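Local coordinates for protein malonate decarboxylase subunit alpha (Acinetobacter baumannii ATCC 17978, PDB 6MPR) that probably acts as the acyl carrier protein transferase of malonate decarboxylase, exchanging acetyl for malonyl on the carrier, at residues Glu259-Gln264 and Ile481-Lys486; Lys427-Gln432 and Val472-Thr477. All coordinates share one frame; numbering follows the deposited sequence. Where two conformers were deposited one is given.

Contact 1: residues Glu259-Gln264 and Ile481-Lys486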
ATOM      1  N   GLU A 259      -1.610  26.079   6.720  1.00 13.04           N
ATOM      2  CA  GLU A 259      -2.236  27.196   6.023  1.00 13.57           C
ATOM      3  C   GLU A 259      -1.495  27.516   4.727  1.00 13.90           C
ATOM      4  O   GLU A 259      -2.115  27.718   3.677  1.00 14.10           O
ATOM      5  CB  GLU A 259      -2.269  28.423   6.931  1.00 14.11           C
ATOM      6  CG  GLU A 259      -3.066  29.576   6.322  1.00 17.47           C
ATOM      7  CD  GLU A 259      -3.101  30.819   7.190  1.00 19.52           C
ATOM      8  OE1 GLU A 259      -2.457  30.844   8.264  1.00 24.94           O
ATOM      9  OE2 GLU A 259      -3.784  31.778   6.791  1.00 25.89           O
ATOM     10  N   LYS A 260      -0.162  27.566   4.790  1.00 17.99           N
ATOM     11  CA  LYS A 260       0.639  27.997   3.646  1.00 18.46           C
ATOM     12  C   LYS A 260       0.367  27.142   2.418  1.00 16.76           C
ATOM     13  O   LYS A 260       0.265  27.658   1.298  1.00 14.94           O
ATOM     14  CB  LYS A 260       2.131  27.943   4.001  1.00 14.63           C
ATOM     15  CG  LYS A 260       3.057  28.337   2.837  1.00 15.41           C
ATOM     16  CD  LYS A 260       4.525  28.285   3.250  1.00 16.02           C
ATOM     17  CE  LYS A 260       5.436  28.587   2.062  1.00 24.73           C
ATOM     18  NZ  LYS A 260       5.400  30.027   1.681  1.00 32.94           N
ATOM     19  N   HIS A 261       0.259  25.828   2.608  1.00 13.56           N
ATOM     20  CA  HIS A 261       0.117  24.894   1.502  1.00 16.94           C
ATOM     21  C   HIS A 261      -1.285  24.327   1.364  1.00 13.71           C
ATOM     22  O   HIS A 261      -1.494  23.439   0.528  1.00 17.05           O
ATOM     23  CB  HIS A 261       1.116  23.747   1.660  1.00 12.91           C
ATOM     24  CG  HIS A 261       2.530  24.207   1.791  1.00 13.30           C
ATOM     25  ND1 HIS A 261       3.220  24.774   0.744  1.00 14.81           N
ATOM     26  CD2 HIS A 261       3.382  24.194   2.843  1.00 13.28           C
ATOM     27  CE1 HIS A 261       4.441  25.091   1.144  1.00 18.04           C
ATOM     28  NE2 HIS A 261       4.565  24.745   2.411  1.00 16.00           N
ATOM     29  N   ASN A 262      -2.242  24.796   2.163  1.00 13.85           N
ATOM     30  CA  ASN A 262      -3.648  24.382   2.061  1.00 14.72           C
ATOM     31  C   ASN A 262      -3.808  22.876   2.294  1.00 18.13           C
ATOM     32  O   ASN A 262      -4.441  22.166   1.512  1.00 13.71           O
ATOM     33  CB  ASN A 262      -4.226  24.802   0.709  1.00 17.94           C
ATOM     34  CG  ASN A 262      -5.749  24.794   0.690  1.00 28.23           C
ATOM     35  OD1 ASN A 262      -6.401  25.139   1.682  1.00 35.63           O
ATOM     36  ND2 ASN A 262      -6.324  24.389  -0.445  1.00 27.21           N
ATOM     37  N   VAL A 263      -3.231  22.396   3.393  1.00 14.65           N
ATOM     38  CA  VAL A 263      -3.251  20.971   3.730  1.00 14.73           C
ATOM     39  C   VAL A 263      -4.659  20.581   4.164  1.00 15.06           C
ATOM     40  O   VAL A 263      -5.172  21.089   5.164  1.00 16.17           O
ATOM     41  CB  VAL A 263      -2.226  20.663   4.828  1.00 11.00           C
ATOM     42  CG1 VAL A 263      -2.316  19.200   5.283  1.00 15.90           C
ATOM     43  CG2 VAL A 263      -0.812  21.021   4.349  1.00 14.31           C
ATOM     44  N   GLN A 264      -5.287  19.682   3.404  1.00 10.74           N
ATOM     45  CA  GLN A 264      -6.626  19.177   3.686  1.00 11.64           C
ATOM     46  C   GLN A 264      -6.630  17.857   4.433  1.00 10.05           C
ATOM     47  O   GLN A 264      -7.605  17.560   5.140  1.00 12.34           O
ATOM     48  CB  GLN A 264      -7.415  18.952   2.387  1.00 13.96           C
ATOM     49  CG  GLN A 264      -7.479  20.127   1.453  1.00 15.86           C
ATOM     50  CD  GLN A 264      -8.131  21.308   2.112  1.00 18.26           C
ATOM     51  OE1 GLN A 264      -9.294  21.242   2.512  1.00 22.42           O
ATOM     52  NE2 GLN A 264      -7.377  22.401   2.254  1.00 18.25           N
ATOM     53  N   ILE A 481      11.073  27.272  10.733  1.00 18.16           N
ATOM     54  CA  ILE A 481      10.859  26.278   9.686  1.00 14.98           C
ATOM     55  C   ILE A 481      11.903  26.488   8.600  1.00 15.95           C
ATOM     56  O   ILE A 481      12.106  27.613   8.135  1.00 16.28           O
ATOM     57  CB  ILE A 481       9.448  26.364   9.075  1.00 13.28           C
ATOM     58  CG1 ILE A 481       8.361  26.229  10.142  1.00 13.09           C
ATOM     59  CG2 ILE A 481       9.261  25.284   8.002  1.00 15.56           C
ATOM     60  CD1 ILE A 481       6.980  26.561   9.612  1.00 14.42           C
ATOM     61  N   ALA A 482      12.543  25.402   8.177  1.00 13.68           N
ATOM     62  CA  ALA A 482      13.345  25.396   6.962  1.00 14.08           C
ATOM     63  C   ALA A 482      12.510  24.738   5.870  1.00 16.96           C
ATOM     64  O   ALA A 482      12.086  23.583   6.022  1.00 17.85           O
ATOM     65  CB  ALA A 482      14.671  24.655   7.174  1.00 14.30           C
ATOM     66  N   TYR A 483      12.241  25.477   4.789  1.00 16.88           N
ATOM     67  CA  TYR A 483      11.448  24.940   3.677  1.00 17.63           C
ATOM     68  C   TYR A 483      12.366  24.181   2.720  1.00 16.38           C
ATOM     69  O   TYR A 483      12.659  24.617   1.606  1.00 17.09           O
ATOM     70  CB  TYR A 483      10.687  26.050   2.958  1.00 16.01           C
ATOM     71  CG  TYR A 483       9.597  26.694   3.785  1.00 17.90           C
ATOM     72  CD1 TYR A 483       8.413  26.014   4.068  1.00 13.68           C
ATOM     73  CD2 TYR A 483       9.740  27.990   4.270  1.00 19.59           C
ATOM     74  CE1 TYR A 483       7.411  26.600   4.823  1.00 13.64           C
ATOM     75  CE2 TYR A 483       8.739  28.590   5.022  1.00 16.18           C
ATOM     76  CZ  TYR A 483       7.581  27.884   5.301  1.00 15.99           C
ATOM     77  OH  TYR A 483       6.592  28.481   6.049  1.00 14.74           O
ATOM     78  N   LEU A 484      12.777  22.989   3.176  1.00 16.61           N
ATOM     79  CA  LEU A 484      13.792  22.207   2.472  1.00 17.62           C
ATOM     80  C   LEU A 484      13.361  21.827   1.058  1.00 24.59           C
ATOM     81  O   LEU A 484      14.216  21.646   0.185  1.00 24.96           O
ATOM     82  CB  LEU A 484      14.132  20.947   3.275  1.00 17.00           C
ATOM     83  CG  LEU A 484      14.736  21.093   4.676  1.00 19.36           C
ATOM     84  CD1 LEU A 484      15.016  19.700   5.264  1.00 18.37           C
ATOM     85  CD2 LEU A 484      16.005  21.969   4.682  1.00 20.40           C
ATOM     86  N   TYR A 485      12.050  21.702   0.805  1.00 22.48           N
ATOM     87  CA  TYR A 485      11.605  21.351  -0.541  1.00 16.09           C
ATOM     88  C   TYR A 485      12.053  22.369  -1.575  1.00 27.29           C
ATOM     89  O   TYR A 485      12.083  22.051  -2.769  1.00 24.66           O
ATOM     90  CB  TYR A 485      10.081  21.198  -0.599  1.00 17.86           C
ATOM     91  CG  TYR A 485       9.275  22.480  -0.623  1.00 16.24           C
ATOM     92  CD1 TYR A 485       8.854  23.096   0.564  1.00 13.78           C
ATOM     93  CD2 TYR A 485       8.881  23.052  -1.825  1.00 18.90           C
ATOM     94  CE1 TYR A 485       8.118  24.250   0.542  1.00 16.89           C
ATOM     95  CE2 TYR A 485       8.129  24.216  -1.853  1.00 21.90           C
ATOM     96  CZ  TYR A 485       7.750  24.804  -0.667  1.00 18.84           C
ATOM     97  OH  TYR A 485       7.014  25.953  -0.688  1.00 25.23           O
ATOM     98  N   LYS A 486      12.392  23.583  -1.144  1.00 24.92           N
ATOM     99  CA  LYS A 486      12.798  24.649  -2.043  1.00 28.89           C
ATOM    100  C   LYS A 486      14.306  24.821  -2.124  1.00 29.08           C
ATOM    101  O   LYS A 486      14.768  25.644  -2.916  1.00 36.08           O
ATOM    102  CB  LYS A 486      12.163  25.978  -1.617  1.00 23.26           C
ATOM    103  CG  LYS A 486      10.844  26.281  -2.288  1.00 36.14           C
ATOM    104  CD  LYS A 486      10.267  27.590  -1.786  1.00 48.68           C
ATOM    105  CE  LYS A 486      10.168  27.607  -0.270  1.00 47.71           C
ATOM    106  NZ  LYS A 486       9.497  28.841   0.223  1.00 37.67           N
TER

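Contact 2: residues Lys427-Gln432 and Val472-Thr477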
ATOM      1  N   LYS A 427       4.778  16.575  -4.850  1.00 11.85           N
ATOM      2  CA  LYS A 427       5.429  15.793  -3.805  0.57 12.20           C
ATOM      3  C   LYS A 427       4.564  15.812  -2.552  1.00 11.41           C
ATOM      4  O   LYS A 427       3.916  16.817  -2.237  1.00 13.89           O
ATOM      5  CB  LYS A 427       6.827  16.341  -3.450  0.57 11.22           C
ATOM      6  CG  LYS A 427       7.760  16.596  -4.628  0.57 16.86           C
ATOM      7  CD  LYS A 427       9.118  17.075  -4.116  0.57 23.65           C
ATOM      8  CE  LYS A 427      10.173  17.132  -5.215  0.57 26.54           C
ATOM      9  NZ  LYS A 427      10.025  18.311  -6.113  0.57 27.62           N
ATOM     10  N   LYS A 428       4.559  14.703  -1.826  1.00 12.70           N
ATOM     11  CA  LYS A 428       3.853  14.730  -0.551  1.00 15.60           C
ATOM     12  C   LYS A 428       4.676  15.518   0.465  1.00 17.14           C
ATOM     13  O   LYS A 428       5.910  15.477   0.457  1.00 14.25           O
ATOM     14  CB  LYS A 428       3.609  13.317  -0.052  1.00 19.60           C
ATOM     15  CG  LYS A 428       2.808  13.185   1.242  1.00 16.22           C
ATOM     16  CD  LYS A 428       3.102  11.784   1.785  1.00 15.18           C
ATOM     17  CE  LYS A 428       2.517  11.545   3.138  1.00 22.41           C
ATOM     18  NZ  LYS A 428       2.690  10.103   3.465  1.00 13.86           N
ATOM     19  N   LEU A 429       3.982  16.229   1.362  1.00 11.53           N
ATOM     20  CA  LEU A 429       4.667  16.961   2.422  1.00  9.54           C
ATOM     21  C   LEU A 429       5.054  16.008   3.539  1.00 10.87           C
ATOM     22  O   LEU A 429       4.232  15.229   4.022  1.00 12.22           O
ATOM     23  CB  LEU A 429       3.794  18.089   2.979  1.00  9.81           C
ATOM     24  CG  LEU A 429       3.567  19.303   2.063  1.00 15.10           C
ATOM     25  CD1 LEU A 429       2.712  18.940   0.833  1.00 13.84           C
ATOM     26  CD2 LEU A 429       2.937  20.449   2.858  1.00 10.72           C
ATOM     27  N   VAL A 430       6.324  16.055   3.925  1.00 12.77           N
ATOM     28  CA  VAL A 430       6.880  15.218   4.977  1.00 11.04           C
ATOM     29  C   VAL A 430       7.616  16.167   5.910  1.00 10.16           C
ATOM     30  O   VAL A 430       8.623  16.770   5.516  1.00 11.04           O
ATOM     31  CB  VAL A 430       7.811  14.142   4.410  1.00 11.25           C
ATOM     32  CG1 VAL A 430       8.581  13.442   5.503  1.00  9.03           C
ATOM     33  CG2 VAL A 430       6.995  13.138   3.609  1.00 10.34           C
ATOM     34  N   VAL A 431       7.085  16.345   7.123  1.00 10.61           N
ATOM     35  CA  VAL A 431       7.575  17.339   8.072  1.00  9.99           C
ATOM     36  C   VAL A 431       8.263  16.624   9.226  1.00 13.48           C
ATOM     37  O   VAL A 431       7.660  15.764   9.881  1.00  9.60           O
ATOM     38  CB  VAL A 431       6.432  18.221   8.604  1.00 11.38           C
ATOM     39  CG1 VAL A 431       6.998  19.341   9.502  1.00 11.47           C
ATOM     40  CG2 VAL A 431       5.596  18.765   7.450  1.00 11.57           C
ATOM     41  N   GLN A 432       9.503  17.006   9.500  1.00 10.31           N
ATOM     42  CA  GLN A 432      10.173  16.627  10.744  1.00 12.96           C
ATOM     43  C   GLN A 432      10.035  17.780  11.733  1.00 17.57           C
ATOM     44  O   GLN A 432      10.636  18.845  11.543  1.00 14.99           O
ATOM     45  CB  GLN A 432      11.644  16.294  10.513  1.00 19.74           C
ATOM     46  CG  GLN A 432      11.882  14.882  10.055  1.00 25.64           C
ATOM     47  CD  GLN A 432      11.720  13.863  11.177  1.00 40.99           C
ATOM     48  OE1 GLN A 432      11.829  12.663  10.954  1.00 49.38           O
ATOM     49  NE2 GLN A 432      11.450  14.338  12.386  1.00 45.29           N
ATOM     50  N   VAL A 472      12.332  14.789   3.143  1.00 16.58           N
ATOM     51  CA  VAL A 472      11.834  15.827   4.037  1.00 14.39           C
ATOM     52  C   VAL A 472      11.562  17.082   3.221  1.00 17.87           C
ATOM     53  O   VAL A 472      12.467  17.618   2.576  1.00 16.03           O
ATOM     54  CB  VAL A 472      12.834  16.113   5.167  1.00 17.92           C
ATOM     55  CG1 VAL A 472      12.297  17.248   6.072  1.00 14.74           C
ATOM     56  CG2 VAL A 472      13.143  14.841   5.960  1.00 15.05           C
ATOM     57  N   THR A 473      10.314  17.553   3.249  1.00 11.95           N
ATOM     58  CA  THR A 473       9.986  18.837   2.631  1.00 13.86           C
ATOM     59  C   THR A 473      10.071  20.001   3.616  1.00 12.42           C
ATOM     60  O   THR A 473      10.347  21.137   3.201  1.00 13.79           O
ATOM     61  CB  THR A 473       8.582  18.793   2.013  1.00 12.88           C
ATOM     62  OG1 THR A 473       7.603  18.493   3.023  1.00 13.00           O
ATOM     63  CG2 THR A 473       8.514  17.749   0.908  1.00 16.13           C
ATOM     64  N   HIS A 474       9.871  19.747   4.910  1.00 11.94           N
ATOM     65  CA  HIS A 474       9.841  20.801   5.923  1.00 14.91           C
ATOM     66  C   HIS A 474      10.552  20.326   7.182  1.00 16.39           C
ATOM     67  O   HIS A 474      10.211  19.263   7.709  1.00 12.94           O
ATOM     68  CB  HIS A 474       8.402  21.177   6.303  1.00 11.82           C
ATOM     69  CG  HIS A 474       7.599  21.763   5.180  1.00 13.17           C
ATOM     70  ND1 HIS A 474       7.098  21.000   4.144  1.00 13.98           N
ATOM     71  CD2 HIS A 474       7.210  23.038   4.934  1.00 15.29           C
ATOM     72  CE1 HIS A 474       6.413  21.777   3.320  1.00 12.35           C
ATOM     73  NE2 HIS A 474       6.475  23.021   3.772  1.00 12.61           N
ATOM     74  N   LEU A 475      11.484  21.134   7.698  1.00 13.40           N
ATOM     75  CA  LEU A 475      12.087  20.929   9.018  1.00 16.41           C
ATOM     76  C   LEU A 475      11.577  22.010   9.961  1.00 14.25           C
ATOM     77  O   LEU A 475      11.806  23.197   9.716  1.00 13.42           O
ATOM     78  CB  LEU A 475      13.615  20.975   8.948  1.00 15.23           C
ATOM     79  CG  LEU A 475      14.367  20.795  10.269  1.00 12.88           C
ATOM     80  CD1 LEU A 475      14.041  19.436  10.917  1.00 15.23           C
ATOM     81  CD2 LEU A 475      15.854  20.917  10.033  1.00 13.53           C
ATOM     82  N   LEU A 476      10.920  21.606  11.049  1.00 12.07           N
ATOM     83  CA  LEU A 476      10.296  22.532  11.990  0.55 12.57           C
ATOM     84  C   LEU A 476      10.877  22.302  13.378  1.00 12.45           C
ATOM     85  O   LEU A 476      10.740  21.205  13.932  1.00 12.79           O
ATOM     86  CB  LEU A 476       8.780  22.330  11.999  0.55 14.66           C
ATOM     87  CG  LEU A 476       8.002  22.935  13.155  0.55 15.12           C
ATOM     88  CD1 LEU A 476       8.239  24.431  13.206  0.55 12.65           C
ATOM     89  CD2 LEU A 476       6.521  22.608  12.993  0.55 12.03           C
ATOM     90  N   THR A 477      11.520  23.332  13.939  1.00 12.84           N
ATOM     91  CA  THR A 477      12.054  23.289  15.299  1.00 15.27           C
ATOM     92  C   THR A 477      11.471  24.443  16.101  1.00 15.11           C
ATOM     93  O   THR A 477      10.699  25.260  15.583  1.00 17.57           O
ATOM     94  CB  THR A 477      13.590  23.379  15.328  1.00 15.79           C
ATOM     95  OG1 THR A 477      13.989  24.733  15.065  1.00 14.04           O
ATOM     96  CG2 THR A 477      14.224  22.453  14.306  1.00 15.31           C
TER

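Contact 1: residues Glu259-Gln264 and Ile481-Lys486
The nearest CA atoms across the contact, those of Lys260 and Tyr483, are 11.2 Å apart, and side chains alone bridge the distance. Lys260 stands near the C-terminal end of helix 244-261. Its chain is extended as far as CE, with CG anti to the backbone N (chi1 178°). This carries the methylenes to the Tyr483 ring. CE sits over one face of that ring, 4.2 Å from its centroid, in a CH-pi contact, while CD touches Tyr483 OH at 3.5 Å. Ile481 CG2 covers the opposite face toward the rim. The Tyr483 hydroxyl is hydrogen-bonded to Gly256 O, one turn back in the same helix.

His261 and Tyr485 meet tip to tip. His261 CE1 meets Tyr485 OH at 3.3 Å, with the oxygen at the edge of the imidazole and in its plane. The two ring planes are turned 77° apart. Lys260 CG lies over the centre of one imidazole face, and His261 ND1 is hydrogen-bonded to Asp410 OD2. Lys260 NZ and Lys486 NZ are 4.5 Å apart, a pairing of like charges that probably repels mildly.

Asn262, with positive phi, ends the helix in a Schellman motif. The contact thus joins a helix C-terminus to the inverse gamma turn at Tyr483 and the 3-10 segment 484-486, after strand 480-482 of the mixed sheet.

Contact 2: residues Lys427-Gln432 and Val472-Thr477
Thr473 meets Val430 because its OG1 lies between its own backbone N and carbonyl carbon (chi1 59°). His474 holds CG on the side of its backbone N (chi1 -64°), and the turn about CB-CG then brings ND1 to Thr473 OG1. Both residues lie where the parallel strand pair 429-432 and 474-477 begins. The pair belongs to a sheet whose parallel strands follow the Rossmann-like order 3-2-1-4-5-6. The axes of the two strand segments come to 4.8 Å.

Val430 N donates to Thr473 OG1 at 2.9 Å, so a side-chain hydroxyl supplies the acceptor at this end. The same OG1 is hydrogen-bonded to His474 ND1 at 2.8 Å, in the plane of the imidazole and at its edge. This bond helps fix the rotation of the ring. Val430 O is gripped by two donors, Thr473 N and His474 N. The bonds from His474 N to Val430 O and from Gln432 N to His474 O form the regular parallel pattern round Val431; the bond from Thr473 N is additional.

Val431 and His474 are bridge partners, and their side chains share one face of the sheet. Both branches of Val431, CG1 and CG2, rest against His474 CB. Leu429 CD2 reaches His474 CE1 at 3.7 Å, approaching the ring obliquely. Ile257 of helix 244-261 covers Val431 and His474 on this face. On the other face, Gln432 is paired with Leu475. Leu475 CD1 comes to 4.0 Å from Gln432 CB, and it also lies beside the Gln432 carbonyl oxygen. That oxygen receives the straightest bond of the pair: Leu476 N donates to Gln432 O over 2.8 Å, with an angle of 177° at the hydrogen.

How the contacts relate
Contact 2 is fully buried and joins two neighbouring strands inside the mixed sheet. Contact 1 is only partly buried and ties a covering helix to the turn beyond the next strand, 480-482. The chemistry differs accordingly. Residues 427-432 and 472-477 are held mainly by hydrogen bonds of the backbone, whereas 259-264 and 481-486 meet through aliphatic and aromatic side chains with no hydrogen bond between them. His474 links the two sites: its ring meets those of His261, Tyr483 and Tyr485. The backbones also join. Ala482 N probably bonds to Leu475 O, joining strand 480-482 antiparallel to 474-477. Tyr485 N probably bonds to Thr473 O, tying the 3-10 segment to the residue before 474-477.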